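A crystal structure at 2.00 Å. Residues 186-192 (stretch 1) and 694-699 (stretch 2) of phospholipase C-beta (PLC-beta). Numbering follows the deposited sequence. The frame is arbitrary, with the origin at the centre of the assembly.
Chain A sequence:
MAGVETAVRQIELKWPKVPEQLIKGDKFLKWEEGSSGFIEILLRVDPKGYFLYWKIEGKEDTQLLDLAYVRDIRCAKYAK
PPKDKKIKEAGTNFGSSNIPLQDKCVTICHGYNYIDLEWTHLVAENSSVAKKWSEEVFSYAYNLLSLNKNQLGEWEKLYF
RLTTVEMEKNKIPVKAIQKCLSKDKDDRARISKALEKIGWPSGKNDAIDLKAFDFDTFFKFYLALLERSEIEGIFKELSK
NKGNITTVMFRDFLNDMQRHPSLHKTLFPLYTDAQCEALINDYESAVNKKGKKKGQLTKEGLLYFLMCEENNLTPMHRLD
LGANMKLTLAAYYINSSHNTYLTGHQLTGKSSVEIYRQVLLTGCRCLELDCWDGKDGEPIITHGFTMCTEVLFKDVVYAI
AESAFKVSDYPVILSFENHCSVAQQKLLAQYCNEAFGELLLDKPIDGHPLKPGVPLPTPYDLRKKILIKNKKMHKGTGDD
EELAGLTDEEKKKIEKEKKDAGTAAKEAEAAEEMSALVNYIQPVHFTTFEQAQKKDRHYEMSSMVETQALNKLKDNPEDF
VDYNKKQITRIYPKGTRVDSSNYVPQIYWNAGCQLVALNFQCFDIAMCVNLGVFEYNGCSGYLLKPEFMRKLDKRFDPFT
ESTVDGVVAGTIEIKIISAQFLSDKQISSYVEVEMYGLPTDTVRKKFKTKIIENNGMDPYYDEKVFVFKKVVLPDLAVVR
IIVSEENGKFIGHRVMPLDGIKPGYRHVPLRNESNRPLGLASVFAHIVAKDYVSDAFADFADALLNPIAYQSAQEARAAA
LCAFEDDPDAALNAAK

Stretch 1 186-192: DDRARIS
Stretch 2, residues 694-699: NNGMDP

Residues 186-192 lie within a longer helix, with phi near -65° and psi near -40°. Arg190 N, Ile191 N and Ser192 N bond to the carbonyls of Asp186, Asp187 and Arg188. Residues 694-699 form an irregular loop. The closest CA pair is Asp187 CA and Met697 CA, 7.8 Å apart, and the contact buries 245 Å² in total.

Met697 covers the most surface. Its phi/psi is -102/-47, and its CA-to-CB bond points toward the helix. Chi1 and chi2 are t and chi3 is m, so the long, flexible chain reaches the helix fully extended as far as SD. Met697 CE lies 3.7 Å from Asp187 CB and 4.5 Å from Ile191 CD1. Met697 SD sits over one face of the Arg190 guanidinium, 3.8 Å from Arg190 NH1.

The CA-to-CB bond of Arg190 also points toward the loop, with chi1 m, chi2 t, chi3 p and chi4 near 180°. Its guanidinium forms a two-pronged salt bridge with Asp698. Arg190 NH2 donates to Asp698 OD2 at 2.9 Å, and Arg190 NH1 donates to Asp698 OD1 at 3.2 Å. Both bonds are nearly straight, as suits two nitrogens facing one carboxylate.

Asp698 has phi/psi -151/58 and chi1 p. Its CA-to-CB bond points sideways, but the carboxylate comes nearer the helix. Asn695, chi1 t, braces this turn. Asn695 OD1 accepts from Met697 N at 3.0 Å and Asp698 N at 2.9 Å, while Asn695 ND2 donates to Asp698 OD1 at 3.0 Å. The amide suits this place because it both accepts and donates.

Asp187, chi1 m, is buried, and its CA-to-CB bond points toward the loop. Water 1 links its carboxylate to the loop backbone: it donates to Asp187 OD2 at 2.7 Å and accepts from Gly696 N at 2.9 Å.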

ATOM      1  N   ASP A 186     -34.188  -2.697   5.005  1.00 50.30           N
ATOM      2  CA  ASP A 186     -34.392  -1.489   5.807  1.00 50.40           C
ATOM      3  C   ASP A 186     -33.598  -0.312   5.244  1.00 49.32           C
ATOM      4  O   ASP A 186     -34.093   0.814   5.201  1.00 49.47           O
ATOM      5  CB  ASP A 186     -34.001  -1.723   7.272  1.00 50.60           C
ATOM      6  CG  ASP A 186     -34.917  -2.715   7.979  1.00 52.29           C
ATOM      7  OD1 ASP A 186     -36.061  -2.926   7.519  1.00 53.61           O
ATOM      8  OD2 ASP A 186     -34.491  -3.280   9.011  1.00 53.45           O
ATOM      9  N   ASP A 187     -32.371  -0.581   4.809  1.00 48.03           N
ATOM     10  CA  ASP A 187     -31.511   0.453   4.231  1.00 47.05           C
ATOM     11  C   ASP A 187     -32.024   0.921   2.868  1.00 46.64           C
ATOM     12  O   ASP A 187     -31.907   2.100   2.526  1.00 46.29           O
ATOM     13  CB  ASP A 187     -30.072  -0.054   4.117  1.00 46.20           C
ATOM     14  CG  ASP A 187     -29.440  -0.331   5.473  1.00 46.67           C
ATOM     15  OD1 ASP A 187     -30.149  -0.237   6.502  1.00 48.35           O
ATOM     16  OD2 ASP A 187     -28.232  -0.650   5.510  1.00 46.99           O
ATOM     17  N   ARG A 188     -32.590  -0.006   2.098  1.00 46.45           N
ATOM     18  CA  ARG A 188     -33.225   0.332   0.825  1.00 46.39           C
ATOM     19  C   ARG A 188     -34.433   1.243   1.037  1.00 46.64           C
ATOM     20  O   ARG A 188     -34.705   2.118   0.212  1.00 46.63           O
ATOM     21  CB  ARG A 188     -33.634  -0.939   0.071  1.00 46.77           C
ATOM     22  CG  ARG A 188     -32.470  -1.626  -0.612  1.00 46.69           C
ATOM     23  CD  ARG A 188     -32.819  -3.028  -1.065  1.00 48.05           C
ATOM     24  NE  ARG A 188     -31.871  -3.491  -2.076  1.00 48.74           N
ATOM     25  CZ  ARG A 188     -32.005  -3.323  -3.394  1.00 49.52           C
ATOM     26  NH1 ARG A 188     -33.067  -2.708  -3.910  1.00 50.26           N
ATOM     27  NH2 ARG A 188     -31.064  -3.785  -4.208  1.00 49.16           N
ATOM     28  N   ALA A 189     -35.142   1.039   2.146  1.00 46.61           N
ATOM     29  CA  ALA A 189     -36.251   1.911   2.533  1.00 47.02           C
ATOM     30  C   ALA A 189     -35.749   3.312   2.890  1.00 46.29           C
ATOM     31  O   ALA A 189     -36.388   4.309   2.544  1.00 46.59           O
ATOM     32  CB  ALA A 189     -37.024   1.308   3.706  1.00 47.60           C
ATOM     33  N   ARG A 190     -34.613   3.382   3.586  1.00 45.04           N
ATOM     34  CA  ARG A 190     -33.992   4.668   3.923  1.00 44.39           C
ATOM     35  C   ARG A 190     -33.621   5.423   2.651  1.00 43.65           C
ATOM     36  O   ARG A 190     -33.884   6.622   2.529  1.00 43.57           O
ATOM     37  CB  ARG A 190     -32.741   4.474   4.784  1.00 43.79           C
ATOM     38  CG  ARG A 190     -33.016   3.999   6.205  1.00 44.50           C
ATOM     39  CD  ARG A 190     -31.723   3.897   7.012  1.00 44.06           C
ATOM     40  NE  ARG A 190     -31.098   5.205   7.210  1.00 43.79           N
ATOM     41  CZ  ARG A 190     -29.925   5.408   7.809  1.00 42.59           C
ATOM     42  NH1 ARG A 190     -29.219   4.389   8.284  1.00 42.27           N
ATOM     43  NH2 ARG A 190     -29.455   6.645   7.933  1.00 42.31           N
ATOM     44  N   ILE A 191     -33.023   4.706   1.705  1.00 42.77           N
ATOM     45  CA  ILE A 191     -32.639   5.283   0.423  1.00 42.28           C
ATOM     46  C   ILE A 191     -33.855   5.859  -0.309  1.00 43.02           C
ATOM     47  O   ILE A 191     -33.811   6.993  -0.777  1.00 42.75           O
ATOM     48  CB  ILE A 191     -31.895   4.250  -0.457  1.00 41.61           C
ATOM     49  CG1 ILE A 191     -30.498   3.986   0.120  1.00 40.50           C
ATOM     50  CG2 ILE A 191     -31.792   4.739  -1.894  1.00 41.12           C
ATOM     51  CD1 ILE A 191     -29.848   2.720  -0.394  1.00 39.85           C
ATOM     52  N   SER A 192     -34.941   5.092  -0.381  1.00 43.91           N
ATOM     53  CA  SER A 192     -36.178   5.565  -1.018  1.00 45.01           C
ATOM     54  C   SER A 192     -36.726   6.831  -0.347  1.00 45.56           C
ATOM     55  O   SER A 192     -37.104   7.787  -1.028  1.00 45.86           O
ATOM     56  CB  SER A 192     -37.248   4.470  -1.003  1.00 45.72           C
ATOM     57  OG  SER A 192     -36.865   3.383  -1.827  1.00 46.11           O
ATOM     58  N   ASN A 694     -26.270  -3.681  14.192  1.00 35.63           N
ATOM     59  CA  ASN A 694     -27.200  -3.639  13.058  1.00 35.66           C
ATOM     60  C   ASN A 694     -27.231  -2.289  12.343  1.00 35.04           C
ATOM     61  O   ASN A 694     -28.295  -1.721  12.097  1.00 35.27           O
ATOM     62  CB  ASN A 694     -28.609  -4.045  13.510  1.00 37.00           C
ATOM     63  CG  ASN A 694     -28.649  -5.429  14.159  1.00 38.16           C
ATOM     64  OD1 ASN A 694     -29.320  -5.628  15.168  1.00 41.52           O
ATOM     65  ND2 ASN A 694     -27.934  -6.383  13.580  1.00 38.25           N
ATOM     66  N   ASN A 695     -26.046  -1.784  12.021  1.00 33.83           N
ATOM     67  CA  ASN A 695     -25.908  -0.555  11.248  1.00 33.28           C
ATOM     68  C   ASN A 695     -24.603  -0.593  10.468  1.00 32.26           C
ATOM     69  O   ASN A 695     -23.527  -0.422  11.036  1.00 32.11           O
ATOM     70  CB  ASN A 695     -25.960   0.671  12.168  1.00 33.28           C
ATOM     71  CG  ASN A 695     -26.087   1.986  11.401  1.00 32.68           C
ATOM     72  OD1 ASN A 695     -25.960   2.028  10.173  1.00 31.67           O
ATOM     73  ND2 ASN A 695     -26.330   3.071  12.133  1.00 29.67           N
ATOM     74  N   GLY A 696     -24.710  -0.845   9.167  1.00 32.06           N
ATOM     75  CA  GLY A 696     -23.561  -0.831   8.275  1.00 31.24           C
ATOM     76  C   GLY A 696     -23.434   0.468   7.498  1.00 31.04           C
ATOM     77  O   GLY A 696     -22.476   0.637   6.744  1.00 30.45           O
ATOM     78  N   MET A 697     -24.387   1.383   7.687  1.00 31.42           N
ATOM     79  CA  MET A 697     -24.484   2.595   6.868  1.00 31.56           C
ATOM     80  C   MET A 697     -23.939   3.830   7.584  1.00 30.57           C
ATOM     81  O   MET A 697     -23.169   4.594   7.001  1.00 29.68           O
ATOM     82  CB  MET A 697     -25.939   2.824   6.437  1.00 32.87           C
ATOM     83  CG  MET A 697     -26.152   3.980   5.461  1.00 35.11           C
ATOM     84  SD  MET A 697     -27.817   3.987   4.740  1.00 42.82           S
ATOM     85  CE  MET A 697     -27.642   2.715   3.486  1.00 40.00           C
ATOM     86  N   ASP A 698     -24.336   4.033   8.836  1.00 30.36           N
ATOM     87  CA  ASP A 698     -23.885   5.204   9.585  1.00 29.93           C
ATOM     88  C   ASP A 698     -23.810   4.982  11.102  1.00 29.98           C
ATOM     89  O   ASP A 698     -24.434   5.711  11.863  1.00 30.51           O
ATOM     90  CB  ASP A 698     -24.757   6.425   9.237  1.00 30.34           C
ATOM     91  CG  ASP A 698     -26.234   6.235   9.579  1.00 31.42           C
ATOM     92  OD1 ASP A 698     -26.640   5.136  10.006  1.00 31.76           O
ATOM     93  OD2 ASP A 698     -26.998   7.210   9.416  1.00 32.52           O
ATOM     94  N   PRO A 699     -23.019   3.987  11.544  1.00 29.48           N
ATOM     95  CA  PRO A 699     -22.868   3.744  12.983  1.00 29.76           C
ATOM     96  C   PRO A 699     -22.241   4.941  13.694  1.00 29.95           C
ATOM     97  O   PRO A 699     -21.304   5.535  13.168  1.00 29.53           O
ATOM     98  CB  PRO A 699     -21.932   2.531  13.042  1.00 29.23           C
ATOM     99  CG  PRO A 699     -21.189   2.553  11.739  1.00 28.39           C
ATOM    100  CD  PRO A 699     -22.182   3.070  10.743  1.00 28.68           C
TER
HETATM  101  O   HOH W   1     -27.276  -0.421   7.982  1.00 35.16           O